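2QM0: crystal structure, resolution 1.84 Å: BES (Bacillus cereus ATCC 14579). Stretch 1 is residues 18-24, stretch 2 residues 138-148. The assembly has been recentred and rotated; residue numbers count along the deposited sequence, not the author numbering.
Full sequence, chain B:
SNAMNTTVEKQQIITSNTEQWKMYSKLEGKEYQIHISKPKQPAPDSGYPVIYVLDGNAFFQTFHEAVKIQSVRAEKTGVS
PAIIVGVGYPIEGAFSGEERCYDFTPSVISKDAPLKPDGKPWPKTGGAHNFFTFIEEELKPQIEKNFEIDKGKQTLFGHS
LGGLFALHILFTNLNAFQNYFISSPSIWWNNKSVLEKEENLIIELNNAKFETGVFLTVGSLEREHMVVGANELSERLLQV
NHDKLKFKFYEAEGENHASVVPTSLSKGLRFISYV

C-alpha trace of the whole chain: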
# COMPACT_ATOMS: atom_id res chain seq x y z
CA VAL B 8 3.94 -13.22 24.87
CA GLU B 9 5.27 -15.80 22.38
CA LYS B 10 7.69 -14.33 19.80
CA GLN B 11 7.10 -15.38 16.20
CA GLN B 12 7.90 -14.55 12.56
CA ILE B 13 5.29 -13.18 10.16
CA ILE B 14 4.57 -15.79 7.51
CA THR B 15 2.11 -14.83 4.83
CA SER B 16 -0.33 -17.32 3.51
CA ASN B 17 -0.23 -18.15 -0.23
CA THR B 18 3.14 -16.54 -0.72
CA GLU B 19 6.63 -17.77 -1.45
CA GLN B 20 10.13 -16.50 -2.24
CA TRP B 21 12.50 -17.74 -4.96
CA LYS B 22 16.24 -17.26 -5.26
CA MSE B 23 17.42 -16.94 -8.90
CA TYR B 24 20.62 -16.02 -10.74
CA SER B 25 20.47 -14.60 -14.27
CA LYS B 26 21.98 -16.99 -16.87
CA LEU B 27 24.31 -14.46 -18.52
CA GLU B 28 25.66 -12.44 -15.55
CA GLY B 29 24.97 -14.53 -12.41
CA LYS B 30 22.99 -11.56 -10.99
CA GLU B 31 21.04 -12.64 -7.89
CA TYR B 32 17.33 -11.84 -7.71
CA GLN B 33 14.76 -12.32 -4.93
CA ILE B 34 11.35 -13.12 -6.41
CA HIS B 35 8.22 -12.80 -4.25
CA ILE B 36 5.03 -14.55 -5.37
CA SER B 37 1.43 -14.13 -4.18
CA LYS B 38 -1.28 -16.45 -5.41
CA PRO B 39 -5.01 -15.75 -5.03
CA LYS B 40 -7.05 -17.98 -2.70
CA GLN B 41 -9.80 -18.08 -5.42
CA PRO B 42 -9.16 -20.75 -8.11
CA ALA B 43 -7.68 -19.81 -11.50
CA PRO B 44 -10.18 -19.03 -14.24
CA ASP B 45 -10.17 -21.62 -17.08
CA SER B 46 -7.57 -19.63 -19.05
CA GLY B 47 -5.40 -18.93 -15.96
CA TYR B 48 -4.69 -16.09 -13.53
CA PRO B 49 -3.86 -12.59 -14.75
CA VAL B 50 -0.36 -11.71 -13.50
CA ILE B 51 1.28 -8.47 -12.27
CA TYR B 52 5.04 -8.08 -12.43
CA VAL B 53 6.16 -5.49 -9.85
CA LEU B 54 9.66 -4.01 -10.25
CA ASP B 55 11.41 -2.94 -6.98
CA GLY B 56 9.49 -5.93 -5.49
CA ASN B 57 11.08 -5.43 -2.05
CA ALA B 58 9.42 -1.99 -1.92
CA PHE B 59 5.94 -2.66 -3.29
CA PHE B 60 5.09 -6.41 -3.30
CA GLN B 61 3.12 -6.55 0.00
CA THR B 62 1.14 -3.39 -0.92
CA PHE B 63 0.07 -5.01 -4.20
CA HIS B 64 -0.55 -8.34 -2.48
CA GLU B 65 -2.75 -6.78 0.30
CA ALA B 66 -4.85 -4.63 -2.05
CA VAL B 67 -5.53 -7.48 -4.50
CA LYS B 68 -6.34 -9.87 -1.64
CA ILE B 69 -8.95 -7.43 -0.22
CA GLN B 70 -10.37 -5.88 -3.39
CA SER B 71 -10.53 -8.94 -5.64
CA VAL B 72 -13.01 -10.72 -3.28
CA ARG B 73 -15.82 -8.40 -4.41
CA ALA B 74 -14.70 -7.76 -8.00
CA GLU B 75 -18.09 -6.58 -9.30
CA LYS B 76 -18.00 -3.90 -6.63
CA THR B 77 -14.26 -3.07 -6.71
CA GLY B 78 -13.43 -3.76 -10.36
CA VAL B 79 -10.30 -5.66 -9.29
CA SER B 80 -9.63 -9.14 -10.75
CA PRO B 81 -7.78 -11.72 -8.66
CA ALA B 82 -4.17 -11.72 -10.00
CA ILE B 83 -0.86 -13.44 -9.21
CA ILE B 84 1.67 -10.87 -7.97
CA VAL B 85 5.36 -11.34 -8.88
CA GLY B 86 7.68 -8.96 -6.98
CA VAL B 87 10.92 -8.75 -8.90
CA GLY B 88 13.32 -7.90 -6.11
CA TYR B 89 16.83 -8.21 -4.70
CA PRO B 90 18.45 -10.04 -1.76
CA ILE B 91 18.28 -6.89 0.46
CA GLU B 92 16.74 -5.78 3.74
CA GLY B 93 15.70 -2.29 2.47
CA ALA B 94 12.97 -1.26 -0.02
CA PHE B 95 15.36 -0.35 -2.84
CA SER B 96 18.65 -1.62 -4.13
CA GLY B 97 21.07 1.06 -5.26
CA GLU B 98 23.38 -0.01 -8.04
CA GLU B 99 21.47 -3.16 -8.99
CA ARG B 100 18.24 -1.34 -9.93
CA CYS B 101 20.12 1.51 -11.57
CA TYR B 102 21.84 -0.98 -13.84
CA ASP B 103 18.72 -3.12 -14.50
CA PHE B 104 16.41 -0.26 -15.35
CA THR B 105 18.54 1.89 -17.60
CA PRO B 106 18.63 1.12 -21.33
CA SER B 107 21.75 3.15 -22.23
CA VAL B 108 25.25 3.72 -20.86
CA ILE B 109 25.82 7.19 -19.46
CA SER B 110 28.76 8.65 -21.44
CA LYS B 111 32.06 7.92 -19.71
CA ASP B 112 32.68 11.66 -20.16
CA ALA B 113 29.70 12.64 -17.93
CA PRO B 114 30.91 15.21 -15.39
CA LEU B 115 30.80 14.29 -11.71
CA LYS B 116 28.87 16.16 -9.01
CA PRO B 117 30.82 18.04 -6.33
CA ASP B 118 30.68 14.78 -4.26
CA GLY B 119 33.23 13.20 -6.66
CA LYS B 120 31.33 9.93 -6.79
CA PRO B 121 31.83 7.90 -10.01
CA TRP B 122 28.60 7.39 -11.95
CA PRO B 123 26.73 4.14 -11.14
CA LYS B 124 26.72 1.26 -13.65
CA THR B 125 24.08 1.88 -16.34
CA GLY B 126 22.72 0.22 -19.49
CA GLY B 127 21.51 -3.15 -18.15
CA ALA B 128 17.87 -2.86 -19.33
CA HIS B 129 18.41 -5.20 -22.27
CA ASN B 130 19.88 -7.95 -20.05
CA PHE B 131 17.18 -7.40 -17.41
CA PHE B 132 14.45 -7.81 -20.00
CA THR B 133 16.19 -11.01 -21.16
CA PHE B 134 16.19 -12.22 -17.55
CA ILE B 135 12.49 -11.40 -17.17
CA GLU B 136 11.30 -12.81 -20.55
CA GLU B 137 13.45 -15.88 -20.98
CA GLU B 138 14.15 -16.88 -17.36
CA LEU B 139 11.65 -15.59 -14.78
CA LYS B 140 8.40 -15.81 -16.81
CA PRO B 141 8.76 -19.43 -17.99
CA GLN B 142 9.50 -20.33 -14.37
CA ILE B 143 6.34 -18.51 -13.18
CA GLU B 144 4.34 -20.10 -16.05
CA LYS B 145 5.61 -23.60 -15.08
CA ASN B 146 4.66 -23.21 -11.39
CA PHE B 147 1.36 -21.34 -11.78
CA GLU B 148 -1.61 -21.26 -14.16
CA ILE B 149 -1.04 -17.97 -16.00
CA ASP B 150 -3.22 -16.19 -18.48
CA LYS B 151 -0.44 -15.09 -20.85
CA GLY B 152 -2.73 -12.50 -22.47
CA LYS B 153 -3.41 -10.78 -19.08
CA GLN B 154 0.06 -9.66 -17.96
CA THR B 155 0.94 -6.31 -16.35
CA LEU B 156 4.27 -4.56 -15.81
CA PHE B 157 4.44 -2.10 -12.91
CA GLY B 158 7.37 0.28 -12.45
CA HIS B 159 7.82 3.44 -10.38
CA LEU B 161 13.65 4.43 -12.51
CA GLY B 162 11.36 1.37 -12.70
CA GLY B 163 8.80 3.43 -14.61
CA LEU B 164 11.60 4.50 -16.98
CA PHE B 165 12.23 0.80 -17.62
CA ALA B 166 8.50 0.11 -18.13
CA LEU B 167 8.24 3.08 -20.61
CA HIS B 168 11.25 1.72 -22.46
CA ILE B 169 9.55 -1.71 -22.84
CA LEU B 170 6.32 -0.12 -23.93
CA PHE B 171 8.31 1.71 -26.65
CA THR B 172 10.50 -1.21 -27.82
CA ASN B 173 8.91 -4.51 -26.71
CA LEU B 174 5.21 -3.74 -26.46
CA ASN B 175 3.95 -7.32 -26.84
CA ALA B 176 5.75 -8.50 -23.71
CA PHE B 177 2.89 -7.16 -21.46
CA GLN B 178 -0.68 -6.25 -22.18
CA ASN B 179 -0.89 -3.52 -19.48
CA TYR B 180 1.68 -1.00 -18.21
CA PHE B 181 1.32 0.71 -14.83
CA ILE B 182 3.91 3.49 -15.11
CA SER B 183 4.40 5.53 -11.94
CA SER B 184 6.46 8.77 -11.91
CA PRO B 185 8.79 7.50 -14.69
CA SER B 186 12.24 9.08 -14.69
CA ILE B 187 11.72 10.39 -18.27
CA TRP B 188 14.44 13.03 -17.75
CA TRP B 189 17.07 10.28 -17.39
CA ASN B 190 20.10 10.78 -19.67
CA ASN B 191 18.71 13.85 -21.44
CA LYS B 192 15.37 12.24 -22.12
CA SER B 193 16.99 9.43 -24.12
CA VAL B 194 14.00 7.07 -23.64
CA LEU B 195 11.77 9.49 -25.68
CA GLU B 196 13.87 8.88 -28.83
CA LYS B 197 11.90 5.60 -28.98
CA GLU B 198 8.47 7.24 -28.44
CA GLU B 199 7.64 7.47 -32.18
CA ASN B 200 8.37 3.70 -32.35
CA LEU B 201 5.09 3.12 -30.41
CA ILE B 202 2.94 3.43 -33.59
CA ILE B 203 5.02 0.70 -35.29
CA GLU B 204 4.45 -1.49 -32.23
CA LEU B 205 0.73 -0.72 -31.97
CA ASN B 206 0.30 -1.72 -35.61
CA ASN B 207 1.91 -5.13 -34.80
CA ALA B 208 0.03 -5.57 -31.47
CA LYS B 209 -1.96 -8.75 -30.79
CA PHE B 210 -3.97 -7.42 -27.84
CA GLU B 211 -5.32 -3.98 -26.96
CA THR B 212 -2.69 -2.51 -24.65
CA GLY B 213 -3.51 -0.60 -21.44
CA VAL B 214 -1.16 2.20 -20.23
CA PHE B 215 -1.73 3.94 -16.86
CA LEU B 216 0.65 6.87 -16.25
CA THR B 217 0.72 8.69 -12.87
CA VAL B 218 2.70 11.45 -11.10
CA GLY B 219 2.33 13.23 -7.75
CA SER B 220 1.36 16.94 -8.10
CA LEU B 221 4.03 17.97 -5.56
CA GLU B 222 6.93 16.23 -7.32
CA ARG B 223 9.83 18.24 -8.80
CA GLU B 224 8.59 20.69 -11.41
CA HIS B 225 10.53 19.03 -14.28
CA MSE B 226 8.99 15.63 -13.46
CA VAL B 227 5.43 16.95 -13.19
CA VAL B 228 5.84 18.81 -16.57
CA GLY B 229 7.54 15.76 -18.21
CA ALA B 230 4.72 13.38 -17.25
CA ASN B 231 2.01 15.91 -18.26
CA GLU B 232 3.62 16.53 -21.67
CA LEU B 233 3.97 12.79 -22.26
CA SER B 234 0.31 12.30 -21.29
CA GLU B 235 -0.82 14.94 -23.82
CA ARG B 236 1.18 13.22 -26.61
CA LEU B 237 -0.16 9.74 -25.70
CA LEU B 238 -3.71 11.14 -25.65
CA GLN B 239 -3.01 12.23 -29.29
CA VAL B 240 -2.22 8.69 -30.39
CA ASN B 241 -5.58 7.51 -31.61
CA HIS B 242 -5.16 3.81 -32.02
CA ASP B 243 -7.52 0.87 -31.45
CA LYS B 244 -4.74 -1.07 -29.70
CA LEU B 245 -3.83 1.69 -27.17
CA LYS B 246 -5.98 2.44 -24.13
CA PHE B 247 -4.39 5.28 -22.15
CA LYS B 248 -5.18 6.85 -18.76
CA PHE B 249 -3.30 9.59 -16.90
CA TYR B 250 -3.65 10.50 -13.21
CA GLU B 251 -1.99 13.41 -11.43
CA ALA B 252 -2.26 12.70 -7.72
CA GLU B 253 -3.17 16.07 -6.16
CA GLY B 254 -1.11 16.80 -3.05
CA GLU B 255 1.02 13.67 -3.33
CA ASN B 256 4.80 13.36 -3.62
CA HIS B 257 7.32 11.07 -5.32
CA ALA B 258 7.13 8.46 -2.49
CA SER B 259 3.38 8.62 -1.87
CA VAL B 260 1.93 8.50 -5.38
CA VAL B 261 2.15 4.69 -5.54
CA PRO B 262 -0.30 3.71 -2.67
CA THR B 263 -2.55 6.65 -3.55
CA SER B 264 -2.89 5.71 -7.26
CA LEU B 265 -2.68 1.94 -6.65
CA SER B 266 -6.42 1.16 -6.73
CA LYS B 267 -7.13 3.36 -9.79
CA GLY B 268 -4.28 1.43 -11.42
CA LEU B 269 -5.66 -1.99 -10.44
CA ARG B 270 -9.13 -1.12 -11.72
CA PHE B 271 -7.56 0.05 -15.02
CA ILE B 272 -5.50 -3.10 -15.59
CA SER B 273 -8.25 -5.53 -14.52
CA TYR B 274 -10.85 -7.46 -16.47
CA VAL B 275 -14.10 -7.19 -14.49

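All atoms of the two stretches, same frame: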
# COMPACT_ATOMS: atom_id res chain seq x y z
N THR B 18 1.98 -17.20 -0.17
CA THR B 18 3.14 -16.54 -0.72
C THR B 18 4.38 -17.43 -0.62
O THR B 18 4.44 -18.40 0.16
CB THR B 18 3.40 -15.14 -0.07
OG1 THR B 18 3.89 -15.30 1.26
CG2 THR B 18 2.12 -14.26 -0.07
N GLU B 19 5.36 -17.08 -1.43
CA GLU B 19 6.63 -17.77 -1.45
C GLU B 19 7.69 -16.85 -2.03
O GLU B 19 7.35 -15.80 -2.62
CB GLU B 19 6.53 -19.08 -2.23
CG GLU B 19 6.19 -18.91 -3.69
CD GLU B 19 5.81 -20.24 -4.29
OE1 GLU B 19 6.73 -20.98 -4.74
OE2 GLU B 19 4.59 -20.54 -4.30
N GLN B 20 8.95 -17.22 -1.80
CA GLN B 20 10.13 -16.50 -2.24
C GLN B 20 11.01 -17.44 -3.02
O GLN B 20 11.20 -18.62 -2.61
CB GLN B 20 10.90 -15.98 -1.04
CG GLN B 20 12.25 -15.37 -1.37
CD GLN B 20 12.85 -14.67 -0.17
OE1 GLN B 20 13.89 -15.06 0.35
NE2 GLN B 20 12.20 -13.64 0.28
N TRP B 21 11.53 -16.96 -4.16
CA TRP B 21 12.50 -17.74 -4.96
C TRP B 21 13.81 -16.99 -5.05
O TRP B 21 13.83 -15.76 -5.19
CB TRP B 21 12.03 -17.97 -6.39
CG TRP B 21 10.77 -18.74 -6.59
CD1 TRP B 21 10.07 -19.44 -5.66
CD2 TRP B 21 10.07 -18.90 -7.83
NE1 TRP B 21 8.96 -20.01 -6.22
CE2 TRP B 21 8.95 -19.72 -7.56
CE3 TRP B 21 10.27 -18.44 -9.14
CZ2 TRP B 21 8.02 -20.07 -8.56
CZ3 TRP B 21 9.37 -18.80 -10.13
CH2 TRP B 21 8.25 -19.61 -9.83
N LYS B 22 14.90 -17.75 -4.96
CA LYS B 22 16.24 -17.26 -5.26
C LYS B 22 16.57 -17.68 -6.71
O LYS B 22 16.41 -18.85 -7.08
CB LYS B 22 17.22 -17.86 -4.24
CG LYS B 22 18.68 -17.41 -4.33
CD LYS B 22 19.33 -17.67 -2.97
CE LYS B 22 20.78 -18.08 -3.09
NZ LYS B 22 21.12 -19.11 -2.04
N MSE B 23 16.99 -16.71 -7.52
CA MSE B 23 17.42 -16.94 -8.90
C MSE B 23 18.71 -16.19 -9.20
O MSE B 23 18.99 -15.16 -8.59
CB MSE B 23 16.35 -16.52 -9.89
CG MSE B 23 15.00 -17.12 -9.59
SE MSE B 23 13.71 -16.82 -10.97
CE MSE B 23 14.46 -17.91 -12.40
N TYR B 24 19.50 -16.74 -10.12
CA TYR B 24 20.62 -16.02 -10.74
C TYR B 24 20.41 -15.91 -12.25
O TYR B 24 20.06 -16.90 -12.89
CB TYR B 24 21.95 -16.70 -10.44
CG TYR B 24 22.24 -16.95 -8.99
CD1 TYR B 24 22.94 -16.02 -8.22
CD2 TYR B 24 21.87 -18.14 -8.40
CE1 TYR B 24 23.25 -16.27 -6.89
CE2 TYR B 24 22.16 -18.40 -7.08
CZ TYR B 24 22.84 -17.47 -6.33
OH TYR B 24 23.12 -17.78 -5.03
N GLU B 138 13.79 -16.14 -18.57
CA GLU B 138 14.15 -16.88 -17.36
C GLU B 138 13.05 -16.89 -16.29
O GLU B 138 12.51 -17.94 -15.96
CB GLU B 138 15.52 -16.45 -16.82
CG GLU B 138 16.64 -16.76 -17.82
CD GLU B 138 17.97 -16.09 -17.55
OE1 GLU B 138 18.45 -16.14 -16.40
OE2 GLU B 138 18.56 -15.53 -18.50
N LEU B 139 12.66 -15.70 -15.83
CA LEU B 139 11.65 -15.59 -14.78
C LEU B 139 10.26 -16.05 -15.25
O LEU B 139 9.65 -16.89 -14.62
CB LEU B 139 11.60 -14.13 -14.26
CG LEU B 139 10.50 -13.89 -13.21
CD1 LEU B 139 10.66 -14.78 -11.97
CD2 LEU B 139 10.53 -12.39 -12.78
N LYS B 140 9.77 -15.51 -16.37
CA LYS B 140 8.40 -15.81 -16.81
C LYS B 140 8.12 -17.30 -17.09
O LYS B 140 7.07 -17.79 -16.70
CB LYS B 140 8.00 -14.99 -18.03
CG LYS B 140 7.67 -13.53 -17.73
CD LYS B 140 7.19 -12.84 -18.97
CE LYS B 140 6.51 -11.52 -18.62
NZ LYS B 140 6.29 -10.70 -19.84
N PRO B 141 9.05 -18.02 -17.77
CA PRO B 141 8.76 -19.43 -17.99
C PRO B 141 8.67 -20.16 -16.66
O PRO B 141 7.87 -21.08 -16.52
CB PRO B 141 10.00 -19.93 -18.75
CG PRO B 141 10.58 -18.76 -19.37
CD PRO B 141 10.33 -17.63 -18.38
N GLN B 142 9.47 -19.73 -15.69
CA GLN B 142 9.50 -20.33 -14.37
C GLN B 142 8.18 -20.07 -13.62
O GLN B 142 7.61 -20.99 -13.02
CB GLN B 142 10.74 -19.78 -13.65
CG GLN B 142 11.33 -20.64 -12.56
CD GLN B 142 11.78 -22.04 -13.01
OE1 GLN B 142 11.56 -22.99 -12.30
NE2 GLN B 142 12.42 -22.16 -14.17
N ILE B 143 7.68 -18.83 -13.67
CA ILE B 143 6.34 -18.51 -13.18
C ILE B 143 5.24 -19.31 -13.91
O ILE B 143 4.27 -19.77 -13.29
CB ILE B 143 6.05 -16.98 -13.30
CG1 ILE B 143 7.02 -16.18 -12.42
CG2 ILE B 143 4.59 -16.66 -12.98
CD1 ILE B 143 6.79 -16.33 -10.86
N GLU B 144 5.37 -19.43 -15.23
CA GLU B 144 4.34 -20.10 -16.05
C GLU B 144 4.33 -21.62 -15.87
O GLU B 144 3.29 -22.26 -16.07
CB GLU B 144 4.48 -19.68 -17.52
CG GLU B 144 4.21 -18.15 -17.70
CD GLU B 144 4.87 -17.54 -18.89
OE1 GLU B 144 5.44 -18.28 -19.72
OE2 GLU B 144 4.81 -16.29 -19.02
N LYS B 145 5.46 -22.17 -15.44
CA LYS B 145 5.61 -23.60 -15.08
C LYS B 145 4.98 -23.93 -13.71
O LYS B 145 4.40 -25.02 -13.52
CB LYS B 145 7.12 -23.96 -15.09
CG LYS B 145 7.55 -25.18 -14.23
CD LYS B 145 9.00 -25.60 -14.55
CE LYS B 145 9.58 -26.51 -13.45
NZ LYS B 145 10.93 -27.06 -13.85
N ASN B 146 5.07 -22.98 -12.77
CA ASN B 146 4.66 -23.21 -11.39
C ASN B 146 3.26 -22.70 -11.03
O ASN B 146 2.74 -22.98 -9.91
CB ASN B 146 5.72 -22.66 -10.42
CG ASN B 146 7.00 -23.49 -10.42
OD1 ASN B 146 7.15 -24.42 -9.62
ND2 ASN B 146 7.90 -23.17 -11.33
N PHE B 147 2.66 -21.97 -11.97
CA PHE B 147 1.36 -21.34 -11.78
C PHE B 147 0.58 -21.34 -13.08
O PHE B 147 1.16 -21.34 -14.16
CB PHE B 147 1.51 -19.89 -11.24
CG PHE B 147 2.26 -19.81 -9.93
CD1 PHE B 147 1.59 -20.03 -8.72
CD2 PHE B 147 3.63 -19.59 -9.91
CE1 PHE B 147 2.29 -19.98 -7.52
CE2 PHE B 147 4.34 -19.57 -8.71
CZ PHE B 147 3.68 -19.74 -7.53
N GLU B 148 -0.75 -21.37 -12.97
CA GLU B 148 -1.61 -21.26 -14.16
C GLU B 148 -1.77 -19.79 -14.52
O GLU B 148 -2.48 -19.05 -13.83
CB GLU B 148 -2.98 -21.87 -13.89
CG GLU B 148 -3.12 -23.30 -14.37
CD GLU B 148 -4.25 -24.04 -13.65
OE1 GLU B 148 -5.27 -23.42 -13.26
OE2 GLU B 148 -4.11 -25.28 -13.50
O HOH W 1 6.14 -22.99 -6.67

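The contact between strand 18-24 and helix 138-146 is a helix laid against a strand through apolar side chains, with no direct hydrogen bond between them. The two run roughly antiparallel, their N-to-C directions 146° apart and their axes 10.8 Å apart at closest approach, a gap that side chains must fill. Strand alternation decides which ones: E19, W21 and M23 point toward the helix, whereas Q20 and K22 are out of its reach.

W21 contributes the most buried surface. Its CZ3 lies 3.6 Å from CD1 of I143, and its CZ2 lies 3.7 Å from CE2 of F147, the first residue to leave helical geometry. The indole also reaches the helix backbone, with W21 CH2 3.5 Å from Q142 O; that carbonyl is already engaged within the helix, accepting a hydrogen bond from N146 ND2 (2.8 Å). Further along, the selenium of selenomethionine M23 meets L139, SE to CD1 at 3.8 Å.

The polar groups are satisfied alongside the apolar packing. The indole nitrogen W21 NE1 donates to E19 OE1 at 2.8 Å, so the strand satisfies its own tryptophan. The O atom of water 1 donates to E19 OE1 (2.8 Å) and, weakly, to N146 OD1 (3.4 Å), bridging the stretches, while E19 OE2 sits 3.4 Å from CZ at the F147 ring edge, where aromatic hydrogens carry slight positive charge.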